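Local coordinates for protein mannitol dehydrogenase (Helicobacter pylori, PDB 3TWO) that probably interconverts cinnamyl alcohols and their aldehydes using NADP(H), as a zinc-containing member of the medium-chain alcohol dehydrogenase family, at residues B[172-175]-B[176-180]; B[211-214]-B[215-219]; B[248-251]-B[252-255]; B[316-319]-B[320-324]. All blocks are in the same frame, centred on the assembly; numbering follows the deposited sequence.

Contact 1 (B[172-175]-B[176-180]); sequences SKVT and KGTKV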
ATOM      1  N   SER B 172       0.038  -5.344  12.645  1.00 26.89           N
ATOM      2  CA  SER B 172       1.270  -4.533  12.523  1.00 27.30           C
ATOM      3  C   SER B 172       2.185  -4.620  13.778  1.00 28.43           C
ATOM      4  O   SER B 172       3.190  -3.910  13.862  1.00 28.41           O
ATOM      5  CB  SER B 172       0.926  -3.060  12.214  1.00 26.94           C
ATOM      6  OG  SER B 172       0.353  -2.899  10.909  1.00 26.30           O
ATOM      7  N   LYS B 173       1.826  -5.477  14.740  1.00 27.97           N
ATOM      8  CA  LYS B 173       2.638  -5.682  15.948  1.00 29.27           C
ATOM      9  C   LYS B 173       2.862  -4.406  16.755  1.00 28.80           C
ATOM     10  O   LYS B 173       3.942  -4.147  17.265  1.00 27.53           O
ATOM     11  CB  LYS B 173       4.006  -6.277  15.569  1.00 30.86           C
ATOM     12  CG  LYS B 173       3.965  -7.667  14.975  1.00 34.43           C
ATOM     13  CD  LYS B 173       5.409  -7.887  14.420  1.00 41.85           C
ATOM     14  CE  LYS B 173       5.786  -9.370  14.324  1.00 44.74           C
ATOM     15  NZ  LYS B 173       4.589 -10.036  13.770  1.00 48.27           N
ATOM     16  N   VAL B 174       1.844  -3.593  16.885  1.00 27.36           N
ATOM     17  CA  VAL B 174       2.030  -2.406  17.700  1.00 27.33           C
ATOM     18  C   VAL B 174       2.424  -2.842  19.145  1.00 28.50           C
ATOM     19  O   VAL B 174       1.800  -3.746  19.731  1.00 28.71           O
ATOM     20  CB  VAL B 174       0.706  -1.555  17.636  1.00 26.57           C
ATOM     21  CG1 VAL B 174       0.651  -0.534  18.750  1.00 24.83           C
ATOM     22  CG2 VAL B 174       0.594  -0.936  16.227  1.00 22.42           C
ATOM     23  N   THR B 175       3.460  -2.214  19.700  1.00 27.65           N
ATOM     24  CA  THR B 175       3.910  -2.578  20.991  1.00 28.05           C
ATOM     25  C   THR B 175       4.481  -1.370  21.806  1.00 27.45           C
ATOM     26  O   THR B 175       4.225  -0.212  21.493  1.00 26.39           O
ATOM     27  CB  THR B 175       4.894  -3.809  20.904  1.00 29.96           C
ATOM     28  OG1 THR B 175       5.178  -4.264  22.211  1.00 29.44           O
ATOM     29  CG2 THR B 175       6.232  -3.444  20.225  1.00 28.59           C
ATOM     30  N   LYS B 176       5.198  -1.640  22.877  1.00 27.78           N
ATOM     31  CA  LYS B 176       5.745  -0.551  23.703  1.00 29.45           C
ATOM     32  C   LYS B 176       6.652   0.402  22.898  1.00 29.94           C
ATOM     33  O   LYS B 176       7.578  -0.027  22.214  1.00 30.27           O
ATOM     34  CB  LYS B 176       6.530  -1.119  24.839  1.00 29.41           C
ATOM     35  CG  LYS B 176       5.742  -1.827  25.973  1.00 34.36           C
ATOM     36  CD  LYS B 176       6.880  -2.369  26.905  1.00 40.61           C
ATOM     37  CE  LYS B 176       6.492  -3.270  28.032  1.00 46.13           C
ATOM     38  NZ  LYS B 176       5.124  -2.977  28.409  1.00 50.78           N
ATOM     39  N   GLY B 177       6.395   1.696  22.959  1.00 29.88           N
ATOM     40  CA  GLY B 177       7.242   2.595  22.200  1.00 30.59           C
ATOM     41  C   GLY B 177       6.884   2.783  20.743  1.00 30.18           C
ATOM     42  O   GLY B 177       7.395   3.707  20.131  1.00 30.19           O
ATOM     43  N   THR B 178       5.988   1.965  20.180  1.00 29.95           N
ATOM     44  CA  THR B 178       5.533   2.185  18.796  1.00 27.42           C
ATOM     45  C   THR B 178       4.914   3.553  18.755  1.00 28.28           C
ATOM     46  O   THR B 178       4.077   3.858  19.631  1.00 28.20           O
ATOM     47  CB  THR B 178       4.503   1.168  18.391  1.00 28.68           C
ATOM     48  OG1 THR B 178       5.074  -0.133  18.565  1.00 28.20           O
ATOM     49  CG2 THR B 178       4.080   1.364  16.914  1.00 23.57           C
ATOM     50  N   LYS B 179       5.348   4.416  17.819  1.00 25.93           N
ATOM     51  CA  LYS B 179       4.557   5.621  17.575  1.00 27.44           C
ATOM     52  C   LYS B 179       3.321   5.425  16.634  1.00 26.52           C
ATOM     53  O   LYS B 179       3.456   5.160  15.426  1.00 26.34           O
ATOM     54  CB  LYS B 179       5.432   6.769  17.106  1.00 27.73           C
ATOM     55  CG  LYS B 179       6.593   7.047  18.097  1.00 28.31           C
ATOM     56  CD  LYS B 179       7.384   8.306  17.638  1.00 30.13           C
ATOM     57  CE  LYS B 179       8.388   8.735  18.741  1.00 33.76           C
ATOM     58  NZ  LYS B 179       9.109   9.902  18.187  1.00 35.97           N
ATOM     59  N   VAL B 180       2.127   5.604  17.208  1.00 26.72           N
ATOM     60  CA  VAL B 180       0.863   5.284  16.533  1.00 24.91           C
ATOM     61  C   VAL B 180       0.044   6.572  16.286  1.00 25.92           C
ATOM     62  O   VAL B 180      -0.208   7.367  17.212  1.00 25.88           O
ATOM     63  CB  VAL B 180       0.044   4.334  17.461  1.00 25.33           C
ATOM     64  CG1 VAL B 180      -1.459   4.336  17.153  1.00 23.64           C
ATOM     65  CG2 VAL B 180       0.620   2.965  17.432  1.00 25.66           C
TER

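Contact 2 (B[211-214]-B[215-219]); sequences HKKQ and DALSM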
ATOM      1  N   HIS B 211     -12.681  19.849  19.832  1.00 33.99           N
ATOM      2  CA  HIS B 211     -13.824  19.621  20.720  1.00 34.28           C
ATOM      3  C   HIS B 211     -13.649  18.441  21.685  1.00 33.41           C
ATOM      4  O   HIS B 211     -14.189  18.473  22.799  1.00 34.41           O
ATOM      5  CB  HIS B 211     -15.202  19.537  19.993  1.00 33.47           C
ATOM      6  CG  HIS B 211     -15.551  20.749  19.183  1.00 37.14           C
ATOM      7  ND1 HIS B 211     -16.453  20.699  18.137  1.00 40.05           N
ATOM      8  CD2 HIS B 211     -15.087  22.025  19.221  1.00 38.41           C
ATOM      9  CE1 HIS B 211     -16.540  21.894  17.578  1.00 41.42           C
ATOM     10  NE2 HIS B 211     -15.726  22.717  18.219  1.00 39.28           N
ATOM     11  N   LYS B 212     -12.905  17.422  21.276  1.00 31.95           N
ATOM     12  CA  LYS B 212     -12.691  16.244  22.127  1.00 32.42           C
ATOM     13  C   LYS B 212     -11.229  16.060  22.572  1.00 32.28           C
ATOM     14  O   LYS B 212     -10.841  14.983  23.000  1.00 32.10           O
ATOM     15  CB  LYS B 212     -13.216  14.994  21.405  1.00 31.40           C
ATOM     16  CG  LYS B 212     -14.698  15.177  21.001  1.00 33.73           C
ATOM     17  CD  LYS B 212     -15.314  13.960  20.270  1.00 32.01           C
ATOM     18  CE  LYS B 212     -14.652  13.681  18.949  1.00 28.34           C
ATOM     19  NZ  LYS B 212     -15.517  12.715  18.134  1.00 27.44           N
ATOM     20  N   LYS B 213     -10.424  17.112  22.482  1.00 31.83           N
ATOM     21  CA  LYS B 213      -9.020  17.006  22.889  1.00 32.62           C
ATOM     22  C   LYS B 213      -8.874  16.525  24.357  1.00 33.56           C
ATOM     23  O   LYS B 213      -8.072  15.648  24.629  1.00 33.81           O
ATOM     24  CB  LYS B 213      -8.310  18.341  22.690  1.00 33.36           C
ATOM     25  CG  LYS B 213      -6.963  18.395  23.285  1.00 32.60           C
ATOM     26  CD  LYS B 213      -6.156  19.521  22.725  1.00 33.68           C
ATOM     27  CE  LYS B 213      -4.648  19.324  23.155  1.00 33.30           C
ATOM     28  NZ  LYS B 213      -3.970  20.591  22.926  1.00 33.71           N
ATOM     29  N   GLN B 214      -9.660  17.086  25.279  1.00 33.61           N
ATOM     30  CA  GLN B 214      -9.663  16.640  26.678  1.00 34.77           C
ATOM     31  C   GLN B 214      -9.994  15.178  26.821  1.00 33.34           C
ATOM     32  O   GLN B 214      -9.389  14.519  27.640  1.00 33.25           O
ATOM     33  CB  GLN B 214     -10.646  17.441  27.561  1.00 34.42           C
ATOM     34  CG  GLN B 214     -10.110  18.856  27.964  1.00 43.12           C
ATOM     35  CD  GLN B 214      -8.620  18.844  28.486  1.00 47.08           C
ATOM     36  OE1 GLN B 214      -7.747  19.454  27.854  1.00 51.99           O
ATOM     37  NE2 GLN B 214      -8.349  18.128  29.586  1.00 39.35           N
ATOM     38  N   ASP B 215     -10.953  14.667  26.059  1.00 32.46           N
ATOM     39  CA  ASP B 215     -11.184  13.205  26.131  1.00 33.57           C
ATOM     40  C   ASP B 215      -9.962  12.439  25.601  1.00 32.70           C
ATOM     41  O   ASP B 215      -9.611  11.409  26.156  1.00 33.87           O
ATOM     42  CB  ASP B 215     -12.435  12.737  25.408  1.00 32.95           C
ATOM     43  CG  ASP B 215     -13.631  13.609  25.686  1.00 36.07           C
ATOM     44  OD1 ASP B 215     -14.405  13.340  26.632  1.00 41.17           O
ATOM     45  OD2 ASP B 215     -13.786  14.583  24.956  1.00 40.17           O
ATOM     46  N   ALA B 216      -9.298  12.966  24.569  1.00 32.18           N
ATOM     47  CA  ALA B 216      -8.070  12.317  24.056  1.00 31.71           C
ATOM     48  C   ALA B 216      -7.024  12.235  25.176  1.00 31.47           C
ATOM     49  O   ALA B 216      -6.508  11.165  25.483  1.00 30.27           O
ATOM     50  CB  ALA B 216      -7.520  13.073  22.899  1.00 30.38           C
ATOM     51  N   LEU B 217      -6.777  13.368  25.817  1.00 31.66           N
ATOM     52  CA  LEU B 217      -5.780  13.449  26.882  1.00 33.48           C
ATOM     53  C   LEU B 217      -6.130  12.507  28.004  1.00 33.68           C
ATOM     54  O   LEU B 217      -5.286  11.789  28.530  1.00 33.10           O
ATOM     55  CB  LEU B 217      -5.630  14.912  27.388  1.00 34.49           C
ATOM     56  CG  LEU B 217      -5.022  15.942  26.414  1.00 35.10           C
ATOM     57  CD1 LEU B 217      -5.076  17.345  27.105  1.00 35.73           C
ATOM     58  CD2 LEU B 217      -3.556  15.608  26.149  1.00 38.54           C
ATOM     59  N   SER B 218      -7.411  12.439  28.301  1.00 33.96           N
ATOM     60  CA  SER B 218      -7.866  11.593  29.368  1.00 35.68           C
ATOM     61  C   SER B 218      -7.624  10.098  29.015  1.00 34.83           C
ATOM     62  O   SER B 218      -7.403   9.259  29.890  1.00 34.50           O
ATOM     63  CB  SER B 218      -9.339  11.875  29.561  1.00 35.92           C
ATOM     64  OG  SER B 218      -9.775  11.134  30.635  1.00 40.63           O
ATOM     65  N   MET B 219      -7.671   9.786  27.728  1.00 32.68           N
ATOM     66  CA  MET B 219      -7.325   8.435  27.252  1.00 31.87           C
ATOM     67  C   MET B 219      -5.805   8.115  27.210  1.00 31.95           C
ATOM     68  O   MET B 219      -5.431   6.980  26.880  1.00 32.47           O
ATOM     69  CB  MET B 219      -7.905   8.199  25.871  1.00 30.56           C
ATOM     70  CG  MET B 219      -9.404   8.046  25.901  1.00 33.67           C
ATOM     71  SD  MET B 219     -10.051   8.034  24.215  1.00 33.44           S
ATOM     72  CE  MET B 219     -11.722   8.551  24.615  1.00 30.49           C
TER

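Contact 3 (B[248-251]-B[252-255]); sequences LKDY and LKLL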
ATOM      1  N   LEU B 248      -4.909  10.659   1.017  1.00 24.56           N
ATOM      2  CA  LEU B 248      -4.054   9.667   1.650  1.00 24.71           C
ATOM      3  C   LEU B 248      -2.571  10.164   1.762  1.00 25.15           C
ATOM      4  O   LEU B 248      -1.881   9.766   2.688  1.00 25.15           O
ATOM      5  CB  LEU B 248      -4.112   8.290   0.885  1.00 23.64           C
ATOM      6  CG  LEU B 248      -5.368   7.482   1.071  1.00 23.96           C
ATOM      7  CD1 LEU B 248      -5.569   6.434  -0.071  1.00 23.80           C
ATOM      8  CD2 LEU B 248      -5.429   6.848   2.488  1.00 20.08           C
ATOM      9  N   LYS B 249      -2.066  10.967   0.807  1.00 24.64           N
ATOM     10  CA  LYS B 249      -0.653  11.374   0.885  1.00 25.70           C
ATOM     11  C   LYS B 249      -0.302  12.129   2.142  1.00 24.80           C
ATOM     12  O   LYS B 249       0.807  12.009   2.623  1.00 23.70           O
ATOM     13  CB  LYS B 249      -0.159  12.204  -0.329  1.00 25.30           C
ATOM     14  CG  LYS B 249      -0.190  11.390  -1.635  1.00 27.17           C
ATOM     15  CD  LYS B 249       0.181  12.259  -2.886  1.00 28.27           C
ATOM     16  CE  LYS B 249      -0.622  13.552  -3.014  1.00 27.75           C
ATOM     17  NZ  LYS B 249      -2.054  13.239  -3.461  1.00 28.16           N
ATOM     18  N   ASP B 250      -1.257  12.900   2.669  1.00 25.85           N
ATOM     19  CA  ASP B 250      -1.029  13.724   3.862  1.00 26.93           C
ATOM     20  C   ASP B 250      -0.671  12.853   5.050  1.00 26.25           C
ATOM     21  O   ASP B 250       0.025  13.327   5.924  1.00 27.36           O
ATOM     22  CB  ASP B 250      -2.299  14.504   4.208  1.00 27.53           C
ATOM     23  CG  ASP B 250      -2.537  15.627   3.268  1.00 27.92           C
ATOM     24  OD1 ASP B 250      -1.580  16.154   2.672  1.00 30.19           O
ATOM     25  OD2 ASP B 250      -3.697  15.995   3.144  1.00 30.65           O
ATOM     26  N   TYR B 251      -1.207  11.631   5.090  1.00 25.95           N
ATOM     27  CA  TYR B 251      -0.860  10.606   6.123  1.00 26.18           C
ATOM     28  C   TYR B 251       0.326   9.747   5.771  1.00 26.62           C
ATOM     29  O   TYR B 251       1.156   9.496   6.637  1.00 26.04           O
ATOM     30  CB  TYR B 251      -2.047   9.725   6.516  1.00 24.36           C
ATOM     31  CG  TYR B 251      -3.042  10.591   7.274  1.00 26.43           C
ATOM     32  CD1 TYR B 251      -4.146  11.187   6.617  1.00 26.15           C
ATOM     33  CD2 TYR B 251      -2.806  10.927   8.634  1.00 25.02           C
ATOM     34  CE1 TYR B 251      -5.039  12.054   7.332  1.00 24.35           C
ATOM     35  CE2 TYR B 251      -3.678  11.806   9.361  1.00 22.34           C
ATOM     36  CZ  TYR B 251      -4.789  12.327   8.716  1.00 26.33           C
ATOM     37  OH  TYR B 251      -5.606  13.191   9.443  1.00 27.77           O
ATOM     38  N   LEU B 252       0.398   9.283   4.519  1.00 26.90           N
ATOM     39  CA  LEU B 252       1.478   8.399   4.117  1.00 26.66           C
ATOM     40  C   LEU B 252       2.824   9.097   4.318  1.00 27.36           C
ATOM     41  O   LEU B 252       3.768   8.504   4.815  1.00 27.12           O
ATOM     42  CB  LEU B 252       1.291   7.905   2.656  1.00 26.54           C
ATOM     43  CG  LEU B 252       2.378   7.018   2.024  1.00 27.12           C
ATOM     44  CD1 LEU B 252       2.505   5.665   2.781  1.00 24.70           C
ATOM     45  CD2 LEU B 252       2.104   6.714   0.566  1.00 25.40           C
ATOM     46  N   LYS B 253       2.908  10.368   3.974  1.00 27.98           N
ATOM     47  CA  LYS B 253       4.148  11.105   4.194  1.00 29.99           C
ATOM     48  C   LYS B 253       4.544  11.188   5.693  1.00 30.05           C
ATOM     49  O   LYS B 253       5.675  11.488   5.977  1.00 30.05           O
ATOM     50  CB  LYS B 253       4.084  12.519   3.634  1.00 30.95           C
ATOM     51  CG  LYS B 253       3.028  13.379   4.338  1.00 32.61           C
ATOM     52  CD  LYS B 253       3.548  14.781   4.607  1.00 41.22           C
ATOM     53  CE  LYS B 253       3.578  15.700   3.401  1.00 42.35           C
ATOM     54  NZ  LYS B 253       2.682  15.214   2.326  1.00 46.85           N
ATOM     55  N   LEU B 254       3.641  10.944   6.643  1.00 28.01           N
ATOM     56  CA  LEU B 254       4.032  11.046   8.074  1.00 27.54           C
ATOM     57  C   LEU B 254       4.828   9.826   8.567  1.00 28.43           C
ATOM     58  O   LEU B 254       5.382   9.840   9.689  1.00 27.54           O
ATOM     59  CB  LEU B 254       2.781  11.220   8.982  1.00 26.64           C
ATOM     60  CG  LEU B 254       2.041  12.561   8.774  1.00 27.57           C
ATOM     61  CD1 LEU B 254       0.777  12.624   9.596  1.00 28.85           C
ATOM     62  CD2 LEU B 254       2.980  13.770   9.010  1.00 23.48           C
ATOM     63  N   LEU B 255       4.826   8.748   7.772  1.00 27.51           N
ATOM     64  CA  LEU B 255       5.385   7.477   8.247  1.00 26.60           C
ATOM     65  C   LEU B 255       6.900   7.455   8.150  1.00 27.05           C
ATOM     66  O   LEU B 255       7.528   7.974   7.189  1.00 24.94           O
ATOM     67  CB  LEU B 255       4.876   6.310   7.430  1.00 26.01           C
ATOM     68  CG  LEU B 255       3.417   5.858   7.559  1.00 26.82           C
ATOM     69  CD1 LEU B 255       3.270   4.597   6.671  1.00 24.52           C
ATOM     70  CD2 LEU B 255       3.119   5.543   9.108  1.00 23.81           C
TER

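Contact 4 (B[316-319]-B[320-324]); sequences DLIL and GKDID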
ATOM      1  N   ASP B 316     -23.030   6.642  24.245  1.00 32.72           N
ATOM      2  CA  ASP B 316     -24.185   7.397  24.650  1.00 34.20           C
ATOM      3  C   ASP B 316     -25.436   6.587  24.290  1.00 33.24           C
ATOM      4  O   ASP B 316     -25.666   6.327  23.121  1.00 32.11           O
ATOM      5  CB  ASP B 316     -24.202   8.738  23.894  1.00 34.20           C
ATOM      6  CG  ASP B 316     -23.130   9.714  24.399  1.00 42.95           C
ATOM      7  OD1 ASP B 316     -22.227  10.118  23.599  1.00 51.23           O
ATOM      8  OD2 ASP B 316     -23.152  10.082  25.616  1.00 50.04           O
ATOM      9  N   LEU B 317     -26.235   6.260  25.295  1.00 31.80           N
ATOM     10  CA  LEU B 317     -27.446   5.464  25.159  1.00 32.81           C
ATOM     11  C   LEU B 317     -28.605   6.263  24.617  1.00 31.24           C
ATOM     12  O   LEU B 317     -28.975   7.249  25.192  1.00 31.17           O
ATOM     13  CB  LEU B 317     -27.945   4.993  26.538  1.00 32.76           C
ATOM     14  CG  LEU B 317     -27.358   3.716  27.089  1.00 38.12           C
ATOM     15  CD1 LEU B 317     -28.055   3.379  28.467  1.00 39.00           C
ATOM     16  CD2 LEU B 317     -27.535   2.595  26.069  1.00 35.69           C
ATOM     17  N   ILE B 318     -29.208   5.775  23.560  1.00 29.82           N
ATOM     18  CA  ILE B 318     -30.378   6.394  22.970  1.00 29.68           C
ATOM     19  C   ILE B 318     -31.467   5.350  22.703  1.00 30.13           C
ATOM     20  O   ILE B 318     -31.292   4.128  23.038  1.00 29.76           O
ATOM     21  CB  ILE B 318     -29.995   7.136  21.681  1.00 30.04           C
ATOM     22  CG1 ILE B 318     -29.441   6.201  20.602  1.00 27.23           C
ATOM     23  CG2 ILE B 318     -28.996   8.323  21.992  1.00 30.96           C
ATOM     24  CD1 ILE B 318     -29.294   6.955  19.209  1.00 25.87           C
ATOM     25  N   LEU B 319     -32.585   5.808  22.123  1.00 30.01           N
ATOM     26  CA  LEU B 319     -33.680   4.913  21.737  1.00 30.61           C
ATOM     27  C   LEU B 319     -33.791   4.834  20.212  1.00 30.92           C
ATOM     28  O   LEU B 319     -33.218   5.682  19.502  1.00 30.38           O
ATOM     29  CB  LEU B 319     -35.029   5.310  22.407  1.00 30.28           C
ATOM     30  CG  LEU B 319     -35.059   5.319  23.957  1.00 32.24           C
ATOM     31  CD1 LEU B 319     -36.444   5.815  24.629  1.00 29.08           C
ATOM     32  CD2 LEU B 319     -34.723   3.908  24.438  1.00 30.04           C
ATOM     33  N   GLY B 320     -34.512   3.815  19.712  1.00 30.84           N
ATOM     34  CA  GLY B 320     -34.659   3.603  18.262  1.00 29.77           C
ATOM     35  C   GLY B 320     -35.218   4.829  17.565  1.00 30.11           C
ATOM     36  O   GLY B 320     -34.823   5.166  16.445  1.00 30.50           O
ATOM     37  N   LYS B 321     -36.095   5.554  18.243  1.00 30.50           N
ATOM     38  CA  LYS B 321     -36.672   6.757  17.648  1.00 29.90           C
ATOM     39  C   LYS B 321     -35.626   7.865  17.524  1.00 30.14           C
ATOM     40  O   LYS B 321     -35.905   8.884  16.948  1.00 30.95           O
ATOM     41  CB  LYS B 321     -37.852   7.257  18.498  1.00 30.79           C
ATOM     42  CG  LYS B 321     -37.354   8.031  19.675  1.00 29.14           C
ATOM     43  CD  LYS B 321     -38.367   8.220  20.802  1.00 35.23           C
ATOM     44  CE  LYS B 321     -37.676   8.985  21.903  1.00 33.33           C
ATOM     45  NZ  LYS B 321     -38.624   9.603  22.871  1.00 44.39           N
ATOM     46  N   ASP B 322     -34.438   7.723  18.087  1.00 29.07           N
ATOM     47  CA  ASP B 322     -33.450   8.825  17.972  1.00 28.30           C
ATOM     48  C   ASP B 322     -32.528   8.573  16.808  1.00 27.84           C
ATOM     49  O   ASP B 322     -31.588   9.346  16.588  1.00 27.92           O
ATOM     50  CB  ASP B 322     -32.571   8.928  19.255  1.00 28.45           C
ATOM     51  CG  ASP B 322     -33.380   9.221  20.533  1.00 30.86           C
ATOM     52  OD1 ASP B 322     -34.041  10.305  20.602  1.00 30.23           O
ATOM     53  OD2 ASP B 322     -33.337   8.389  21.494  1.00 35.13           O
ATOM     54  N   ILE B 323     -32.728   7.474  16.068  1.00 27.93           N
ATOM     55  CA  ILE B 323     -31.728   7.065  15.058  1.00 26.88           C
ATOM     56  C   ILE B 323     -31.413   8.185  14.043  1.00 27.52           C
ATOM     57  O   ILE B 323     -30.216   8.443  13.730  1.00 27.81           O
ATOM     58  CB  ILE B 323     -32.154   5.744  14.282  1.00 27.05           C
ATOM     59  CG1 ILE B 323     -32.115   4.521  15.204  1.00 26.88           C
ATOM     60  CG2 ILE B 323     -31.224   5.454  13.146  1.00 26.13           C
ATOM     61  CD1 ILE B 323     -32.983   3.349  14.761  1.00 27.88           C
ATOM     62  N   ASP B 324     -32.460   8.832  13.527  1.00 26.02           N
ATOM     63  CA  ASP B 324     -32.293   9.903  12.601  1.00 27.60           C
ATOM     64  C   ASP B 324     -31.492  11.054  13.168  1.00 27.23           C
ATOM     65  O   ASP B 324     -30.642  11.571  12.486  1.00 26.26           O
ATOM     66  CB  ASP B 324     -33.637  10.381  12.079  1.00 28.93           C
ATOM     67  CG  ASP B 324     -34.199   9.407  11.039  1.00 31.60           C
ATOM     68  OD1 ASP B 324     -35.261   8.853  11.222  1.00 37.38           O
ATOM     69  OD2 ASP B 324     -33.528   9.175  10.054  1.00 35.06           O
TER

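Contact 1 (B[172-175]-B[176-180])
Thr175 and Thr178 close a type II beta turn, with Thr178 N donating to Thr175 O at 3.1 Å from well above the carbonyl plane. The positive phi of Gly177 in the third turn position brings the chain round, at backbone angles where a CB would be jammed against the carbonyl oxygen of Lys176. A second bond runs the other way: Thr175 N gives its hydrogen to Thr178 OG1 at 2.9 Å, nearly straight at 167°. The hydroxyl reaches it because Thr178 chi1 of -57° sets OG1 beside its own backbone N, on the inner side of the turn, while CG2 takes the place opposite that N. The two threonine side chains cross at about a right angle, and Thr175 CG2 comes within 3.9 Å of Thr178 OG1. Flanking the turn, Val180 CG2 sits against both methyls of Val174, 3.7 Å from CG1 and 4.1 Å from CG2; both valines also pack on Ala201 and on Phe237 of strand 235-240. Just upstream, Lys173 is the C-prime residue of the Schellman motif that ends helix 158-171. The hydroxyl of Thr178 thus takes up the N-H of Thr175 while the backbone N-H of Thr178 goes to Thr175 O, and these two bonds of opposite sense between one pair of residues clamp the turn.

Contact 2 (B[211-214]-B[215-219])
Asp215 folds its side chain back over the first turn of helix 213-218, against Lys212 at the N-cap. Its CB stands 3.7 Å from Lys212 O. CG continues beside the backbone N of its own residue (chi1 -45°) and lies 4.1 Å from that same oxygen. The carboxylate then splits its tasks: OD2 lies against the aliphatic base of Lys212, 3.5 Å from CA and 3.6 Å from CB, whereas OD1 forms a salt bridge with Lys336. The Lys212 chain leads away and ends with NZ hydrogen-bonded to the carbonyl oxygens of Lys336 and Phe185, so Lys336 meets both members of the pair. Farther round the helix, Leu217, three residues after Gln214, brings CD1 to its amide end, 3.5 Å from Gln214 OE1, the glutamine being bent back at chi2. Regular helix bonds run beneath, including Leu217 N to Lys213 O at 2.9 Å, with the donor nearly in line with the C=O. Lys212 touches the bound NADPH at the opening of the helix. Between strands 202-206 and 223-225 of a beta-alpha-beta unit, the helix sets Ala216 against Phe185 and Phe224, and Lys213 also against Phe224, while Gln214, Leu217 and Ser218 belong to its exposed side.

Contact 3 (B[248-251]-B[252-255])
Tyr251 lies side by side with Leu254, the two side chains pointing the same way and the ring carbon CD2 of Tyr251 4.1 Å from Leu254 CD1. The methyl meets the ring obliquely. Leu254 also rests on the last helical carbonyls: its CG is 3.6 Å from Asp250 O, and its CB is 3.3 Å from Tyr251 O. That last oxygen receives Leu254 N at 2.9 Å, from far above the carbonyl plane, and the C=O...N angle of 119° marks a tightening from the straighter helical bonds before it. Of those, Leu252 N to Leu248 O at 3.0 Å is almost collinear with the carbonyl. Lys253 has CG between its backbone N and carbonyl carbon, chi1 64°, which puts CG 3.1 Å from Lys249 O. Further bends in the chain carry NZ back to 4.4 Å from Asp250 OD1, a proximity of opposite charges too long for a salt bridge, although it probably adds some attraction. A type I turn from Leu252 to Leu255 then carries the chain out of the helix. On the flanks, the Tyr251 ring makes an edge-to-face contact with Phe206, and Leu252 packs on Leu261 and Leu283. Leu248 touches Leu263 and, across the dimer, Val277 of the second subunit. Leu254 and Leu255 both rest on Ile238, seating the end of helix 248-252 on strands 235-240 and 259-263 of the parallel sheet.

Contact 4 (B[316-319]-B[320-324])
Leu319 N donates to Asp322 OD2 at 2.8 Å, an almost straight bond of 162° that uses the anti lone pair, the one turned away from OD1. A backbone bond runs the opposite way: Asp322 N reaches Leu319 O, also at 2.8 Å, from above the carbonyl plane, so two bonds of opposite sense lock these residues together. With CG held beside the backbone N of Asp322 (chi1 -61°), the carboxylate turns back over the chain that leads into it, OD2 resting 3.6 Å from Leu319 CB. Ile318 brings its aliphatic surface along the same side chain, the two sliding past each other in opposite directions. There Ile318 CD1 lies 3.8 Å from Asp322 CB, and Ile318 CB is 3.6 Å from Asp322 OD2. Gly320 is buried in the bend, and its N-H is hydrogen-bonded to Ser346 OG. The N-H of Leu319 would probably favour the charged carboxylate. Beyond, Ile323 packs on Phe17, Tyr132 and Ile341. Strand 315-318 thus passes through a short 3-10 turn into helix 323-331, with the aspartate bridging the junction. It is the strand-to-helix corner of a beta-alpha-beta crossover, whose return strand 338-342 lies parallel to 315-318.

Contacts 1, 2 and 3 belong to the nucleotide-binding side of the chain, at the links and helices round its parallel six-stranded sheet, and contact 4 is at the end of a strand of the other, mixed sheet. Contacts 1 and 3 approach most closely, with nearest atoms about 6 Å apart, and Phe237 and Ile238 of strand 235-240 serve one each. Contact 2 touches the bound NADPH through Lys212; the Tyr251 side chain of contact 3 is about 5 Å from a bound NADPH. Contact 4 stands farther off, Ile318 about 12 Å from NADPH and Ile323 about 14 Å from a zinc ion. Lys336 lies between contacts 2 and 4, whose nearest atoms are about 9 Å apart, and meets Lys212, Asp215 and Asp316.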